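Local coordinates for protein exodeoxyribonuclease III (Archaeoglobus fulgidus, PDB 2VOA) that probably cleaves the DNA backbone at abasic sites as an AP endonuclease of the exonuclease III family, and probably uses magnesium or manganese ions, at residues A[88-93]-A[105-110]; A[141-146]-A[174-179]. The protein carries 1 engineered substitution. All coordinates share one frame; numbering follows the deposited sequence.

Contact 1: residues A[88-93]-A[105-110]. With nucleotides of chain D.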
# COMPACT_ATOMS: atom_id res chain seq x y z
N GLU A 88 17.01 18.91 14.08
CA GLU A 88 15.73 18.80 14.81
C GLU A 88 14.95 17.53 14.48
O GLU A 88 14.23 17.00 15.34
CB GLU A 88 14.90 20.06 14.56
CG GLU A 88 15.52 21.27 15.21
CD GLU A 88 14.67 22.52 15.10
OE1 GLU A 88 13.89 22.65 14.13
OE2 GLU A 88 14.83 23.41 15.98
N ASP A 89 15.12 17.02 13.26
CA ASP A 89 14.43 15.79 12.82
C ASP A 89 15.06 14.49 13.33
O ASP A 89 14.64 13.39 12.91
CB ASP A 89 14.24 15.74 11.29
CG ASP A 89 15.57 15.67 10.51
OD1 ASP A 89 16.67 15.72 11.12
OD2 ASP A 89 15.52 15.61 9.25
N ARG A 90 16.06 14.61 14.20
CA ARG A 90 16.74 13.45 14.77
C ARG A 90 16.78 13.41 16.29
O ARG A 90 17.36 12.50 16.87
CB ARG A 90 18.20 13.38 14.26
CG ARG A 90 18.35 13.12 12.74
CD ARG A 90 19.81 12.89 12.41
NE ARG A 90 20.03 12.53 11.01
CZ ARG A 90 19.96 11.29 10.52
NH1 ARG A 90 19.67 10.25 11.29
NH2 ARG A 90 20.20 11.09 9.23
N LEU A 91 16.26 14.43 16.95
CA LEU A 91 16.33 14.42 18.41
C LEU A 91 15.16 15.21 18.94
O LEU A 91 14.99 16.37 18.57
CB LEU A 91 17.66 15.03 18.90
CG LEU A 91 18.02 14.99 20.40
CD1 LEU A 91 19.50 15.23 20.60
CD2 LEU A 91 17.22 16.02 21.28
N ILE A 92 14.39 14.57 19.81
CA ILE A 92 13.30 15.25 20.51
C ILE A 92 13.41 14.89 21.98
O ILE A 92 13.67 13.72 22.33
CB ILE A 92 11.90 14.90 19.89
CG1 ILE A 92 10.78 15.78 20.49
CG2 ILE A 92 11.58 13.39 19.98
CD1 ILE A 92 9.41 15.55 19.86
N ARG A 93 13.24 15.90 22.83
CA ARG A 93 13.41 15.73 24.26
C ARG A 93 12.26 16.37 25.02
O ARG A 93 11.79 17.41 24.63
CB ARG A 93 14.71 16.37 24.69
CG ARG A 93 14.98 16.31 26.19
CD ARG A 93 16.41 16.66 26.42
NE ARG A 93 16.89 16.27 27.74
CZ ARG A 93 18.12 16.55 28.16
NH1 ARG A 93 18.96 17.18 27.34
NH2 ARG A 93 18.52 16.18 29.37
N TYR A 105 17.47 9.63 16.71
CA TYR A 105 17.63 8.82 15.53
C TYR A 105 19.01 9.17 14.97
O TYR A 105 19.18 10.18 14.28
CB TYR A 105 16.50 9.07 14.51
CG TYR A 105 16.73 8.36 13.21
CD1 TYR A 105 17.03 6.98 13.20
CD2 TYR A 105 16.68 9.04 11.98
CE1 TYR A 105 17.28 6.31 12.02
CE2 TYR A 105 16.92 8.38 10.78
CZ TYR A 105 17.24 7.02 10.81
OH TYR A 105 17.49 6.36 9.63
N VAL A 106 20.01 8.38 15.37
CA VAL A 106 21.41 8.66 15.04
C VAL A 106 21.66 8.46 13.55
O VAL A 106 21.14 7.53 12.96
CB VAL A 106 22.30 7.74 15.90
CG1 VAL A 106 23.78 7.84 15.49
CG2 VAL A 106 22.10 8.08 17.41
N PRO A 107 22.48 9.34 12.90
CA PRO A 107 22.78 9.07 11.47
C PRO A 107 23.31 7.65 11.23
O PRO A 107 24.19 7.16 11.94
CB PRO A 107 23.87 10.12 11.13
CG PRO A 107 23.51 11.29 12.08
CD PRO A 107 23.13 10.57 13.39
N GLN A 108 22.75 6.98 10.23
CA GLN A 108 23.14 5.59 9.96
C GLN A 108 24.59 5.48 9.43
O GLN A 108 25.32 4.58 9.84
CB GLN A 108 22.15 4.95 8.99
CG GLN A 108 22.35 3.44 8.85
CD GLN A 108 23.13 3.04 7.60
OE1 GLN A 108 23.40 3.85 6.70
NE2 GLN A 108 23.46 1.77 7.52
N GLY A 109 25.00 6.39 8.56
CA GLY A 109 26.41 6.47 8.12
C GLY A 109 26.73 6.00 6.71
O GLY A 109 27.79 6.34 6.18
N PHE A 110 25.84 5.20 6.11
CA PHE A 110 25.96 4.75 4.70
C PHE A 110 27.10 3.73 4.47
O PHE A 110 26.87 2.51 4.39
CB PHE A 110 26.10 5.95 3.74
CG PHE A 110 26.20 5.55 2.28
CD1 PHE A 110 25.33 4.60 1.75
CD2 PHE A 110 27.15 6.14 1.45
CE1 PHE A 110 25.41 4.23 0.40
CE2 PHE A 110 27.24 5.78 0.08
CZ PHE A 110 26.37 4.83 -0.44
P DC D 10 20.01 7.48 4.87
OP1 DC D 10 19.79 8.36 6.05
OP2 DC D 10 21.36 7.36 4.25
O5' DC D 10 19.56 6.02 5.29
C5' DC D 10 18.34 5.83 5.98
C4' DC D 10 18.15 4.34 6.11
O4' DC D 10 17.89 3.76 4.81
C3' DC D 10 19.37 3.59 6.63
O3' DC D 10 18.98 2.83 7.75
C2' DC D 10 19.82 2.67 5.49
C1' DC D 10 18.51 2.49 4.74
N1 DC D 10 18.58 2.10 3.30
C2 DC D 10 17.66 1.13 2.85
O2 DC D 10 16.85 0.63 3.65
N3 DC D 10 17.68 0.76 1.55
C4 DC D 10 18.55 1.31 0.71
N4 DC D 10 18.52 0.89 -0.56
C5 DC D 10 19.51 2.30 1.14
C6 DC D 10 19.48 2.67 2.43
O HOH W 1 20.18 8.01 8.83
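Arg90 and Tyr105 make a buried polar contact between the start of strand 91-96 and the loop that leaves strand 99-105, at the end of these two strands that faces the DNA. One backbone bond ties the two together: Tyr105 N donates to Arg90 O at 2.9 Å. With CG beside the backbone N (chi1 -66°), the extended Arg90 side chain leads past the Tyr105 carbonyl toward the DNA. Arg90 NH1 donates to Tyr105 O at 3.0 Å, nearly straight at 166°. The oxygen lies in the guanidinium plane, but NH1 sits above the carbonyl plane. Pro107 lies over one face of the guanidinium, with CA 3.7 Å from Arg90 CZ. The Tyr105 ring is turned only 21° from the guanidinium plane, and its CD2 comes within 3.3 Å of Arg90 NH1. Arg90 NH2 donates to a water at 3.1 Å. That water also accepts from Gln108 N and donates to phosphate oxygen OP1 of DC10 of chain D at 2.8 Å. Tyr105 OH lies 3.3 Å from the same water. A leucine in place of Arg90 would probably leave Tyr105 O without this donor and the water without one of its supports. Gln108 CG packs against the DC10 sugar, 3.6 Å from O3'. Here an arginine reaches a DNA phosphate through a water, beside the predicted active-site tyrosine of an exonuclease III-type AP endonuclease.

Contact 2: residues A[141-146]-A[174-179]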
# COMPACT_ATOMS: atom_id res chain seq x y z
N ALA A 141 16.32 9.61 34.08
CA ALA A 141 16.34 9.98 32.68
C ALA A 141 16.50 8.73 31.82
O ALA A 141 17.13 7.75 32.25
CB ALA A 141 17.46 10.98 32.38
N VAL A 142 15.90 8.78 30.64
CA VAL A 142 16.03 7.71 29.64
C VAL A 142 16.45 8.34 28.32
O VAL A 142 15.82 9.30 27.86
CB VAL A 142 14.71 6.87 29.48
CG1 VAL A 142 14.20 6.36 30.81
CG2 VAL A 142 13.59 7.63 28.74
N TRP A 143 17.51 7.80 27.73
CA TRP A 143 17.91 8.14 26.38
C TRP A 143 17.54 6.89 25.61
O TRP A 143 18.01 5.78 25.93
CB TRP A 143 19.40 8.48 26.34
CG TRP A 143 20.03 8.41 25.00
CD1 TRP A 143 19.50 8.78 23.78
CD2 TRP A 143 21.36 7.95 24.73
NE1 TRP A 143 20.44 8.55 22.77
CE2 TRP A 143 21.57 8.02 23.33
CE3 TRP A 143 22.39 7.44 25.54
CZ2 TRP A 143 22.77 7.61 22.72
CZ3 TRP A 143 23.59 7.01 24.93
CH2 TRP A 143 23.76 7.11 23.52
N CYS A 144 16.60 7.08 24.68
CA CYS A 144 16.02 6.04 23.80
C CYS A 144 16.38 6.30 22.35
O CYS A 144 16.72 7.43 21.98
CB CYS A 144 14.50 6.06 23.86
SG CYS A 144 13.74 5.48 25.38
N GLY A 145 16.26 5.26 21.51
CA GLY A 145 16.20 5.52 20.09
C GLY A 145 16.78 4.45 19.23
O GLY A 145 17.10 3.35 19.69
N ASP A 146 16.87 4.79 17.95
CA ASP A 146 17.53 3.96 17.00
C ASP A 146 18.91 4.56 16.87
O ASP A 146 19.07 5.63 16.26
CB ASP A 146 16.80 3.95 15.67
CG ASP A 146 17.44 3.04 14.64
OD1 ASP A 146 18.57 2.51 14.86
OD2 ASP A 146 16.81 2.86 13.57
N ARG A 174 33.03 2.68 19.42
CA ARG A 174 33.79 3.40 20.45
C ARG A 174 33.08 4.72 20.84
O ARG A 174 33.00 5.08 22.02
CB ARG A 174 35.22 3.67 19.97
CG ARG A 174 36.02 4.53 20.95
CD ARG A 174 37.44 4.84 20.49
NE ARG A 174 38.16 5.47 21.60
CZ ARG A 174 39.04 4.87 22.40
NH1 ARG A 174 39.36 3.58 22.23
NH2 ARG A 174 39.62 5.56 23.38
N ALA A 175 32.59 5.46 19.84
CA ALA A 175 31.94 6.75 20.08
C ALA A 175 30.65 6.58 20.86
O ALA A 175 30.32 7.37 21.74
CB ALA A 175 31.69 7.49 18.77
N TYR A 176 29.92 5.50 20.58
CA TYR A 176 28.66 5.23 21.25
C TYR A 176 28.96 4.82 22.70
O TYR A 176 28.38 5.36 23.65
CB TYR A 176 27.94 4.13 20.49
CG TYR A 176 26.65 3.67 21.11
CD1 TYR A 176 25.53 4.50 21.12
CD2 TYR A 176 26.55 2.40 21.68
CE1 TYR A 176 24.33 4.08 21.67
CE2 TYR A 176 25.32 1.95 22.24
CZ TYR A 176 24.23 2.79 22.23
OH TYR A 176 23.04 2.39 22.76
N LYS A 177 29.91 3.91 22.86
CA LYS A 177 30.28 3.45 24.22
C LYS A 177 30.82 4.58 25.09
O LYS A 177 30.61 4.57 26.30
CB LYS A 177 31.24 2.28 24.15
CG LYS A 177 30.60 1.03 23.52
CD LYS A 177 31.70 0.03 23.20
CE LYS A 177 31.21 -1.37 23.33
NZ LYS A 177 32.27 -2.24 23.96
N LYS A 178 31.47 5.58 24.48
CA LYS A 178 31.92 6.76 25.22
C LYS A 178 30.76 7.46 25.92
O LYS A 178 30.89 7.93 27.06
CB LYS A 178 32.64 7.71 24.25
CG LYS A 178 33.17 8.98 24.88
CD LYS A 178 33.76 9.91 23.82
CE LYS A 178 34.07 11.28 24.40
NZ LYS A 178 34.98 12.09 23.55
N ILE A 179 29.61 7.51 25.25
CA ILE A 179 28.40 8.10 25.83
C ILE A 179 27.86 7.22 26.96
O ILE A 179 27.52 7.72 28.02
CB ILE A 179 27.29 8.33 24.79
CG1 ILE A 179 27.84 9.06 23.53
CG2 ILE A 179 26.15 9.15 25.42
CD1 ILE A 179 26.81 9.21 22.35
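Trp143, on strand 141-144, meets Tyr176 and Ile179 on helix 170-180 in a buried apolar contact with no hydrogen bond between the two segments. The backbones stay well apart. The closest CA atoms, those of Trp143 and Ile179, are 10.5 Å from each other, and the long indole bridges the gap.

The aliphatic part of the contact is made by Ile179. The methyl Ile179 CG2 meets the far end of the indole, 3.4 Å from Trp143 CZ3 and 3.7 Å from Trp143 CH2. Ile179 CD1 also reaches Trp143 CH2, at 3.9 Å. The side chains of Ile179 and Trp143 cross at about a right angle.

The aromatic part is made by Tyr176. Tyr176 CE1 lies 3.6 Å from Trp143 CH2. The six-membered ring of Trp143 and the Tyr176 ring have planes 57° apart and centroids 5.7 Å apart, so the pair is oblique. With chi1 at 176° the Tyr176 ring swings away from the backbone N and comes up to the indole, although the CB bond itself does not point at the strand.

The polar atom of the indole has its partner on the neighbouring strand 99-105, where Trp143 NE1 bonds to Thr104 OG1. Phe184 adds an edge-to-face partner to Trp143. Leu127 of helix 115-134 touches both Trp143 and Ile179.

Helix 170-180 and helix 115-134 thus pack on one face of a sheet, as expected for the layered alpha/beta sandwich of the DNase I-like fold.

Contact 1 and contact 2 reach the same mixed sheet, in which strand 99-105 runs parallel to strand 141-144. Their centres are 12 Å apart. They meet where these strands end: Val106 N and Asp146 O are 3.0 Å apart, a probable hydrogen bond, and Tyr105 CE1 packs 3.8 Å from Asp146 OD2. Segments 105-110 and 141-146 thus each carry a predicted active-site residue, while the Trp143 packing of contact 2 lies farther down its strand. Asn148, a predicted metal ligand, bonds to Val106 O through ND2 and to Asp146 OD1 through its backbone N. Contact 1 reaches the DNA itself, whereas contact 2 stays about 6 Å from it at the nearest atoms.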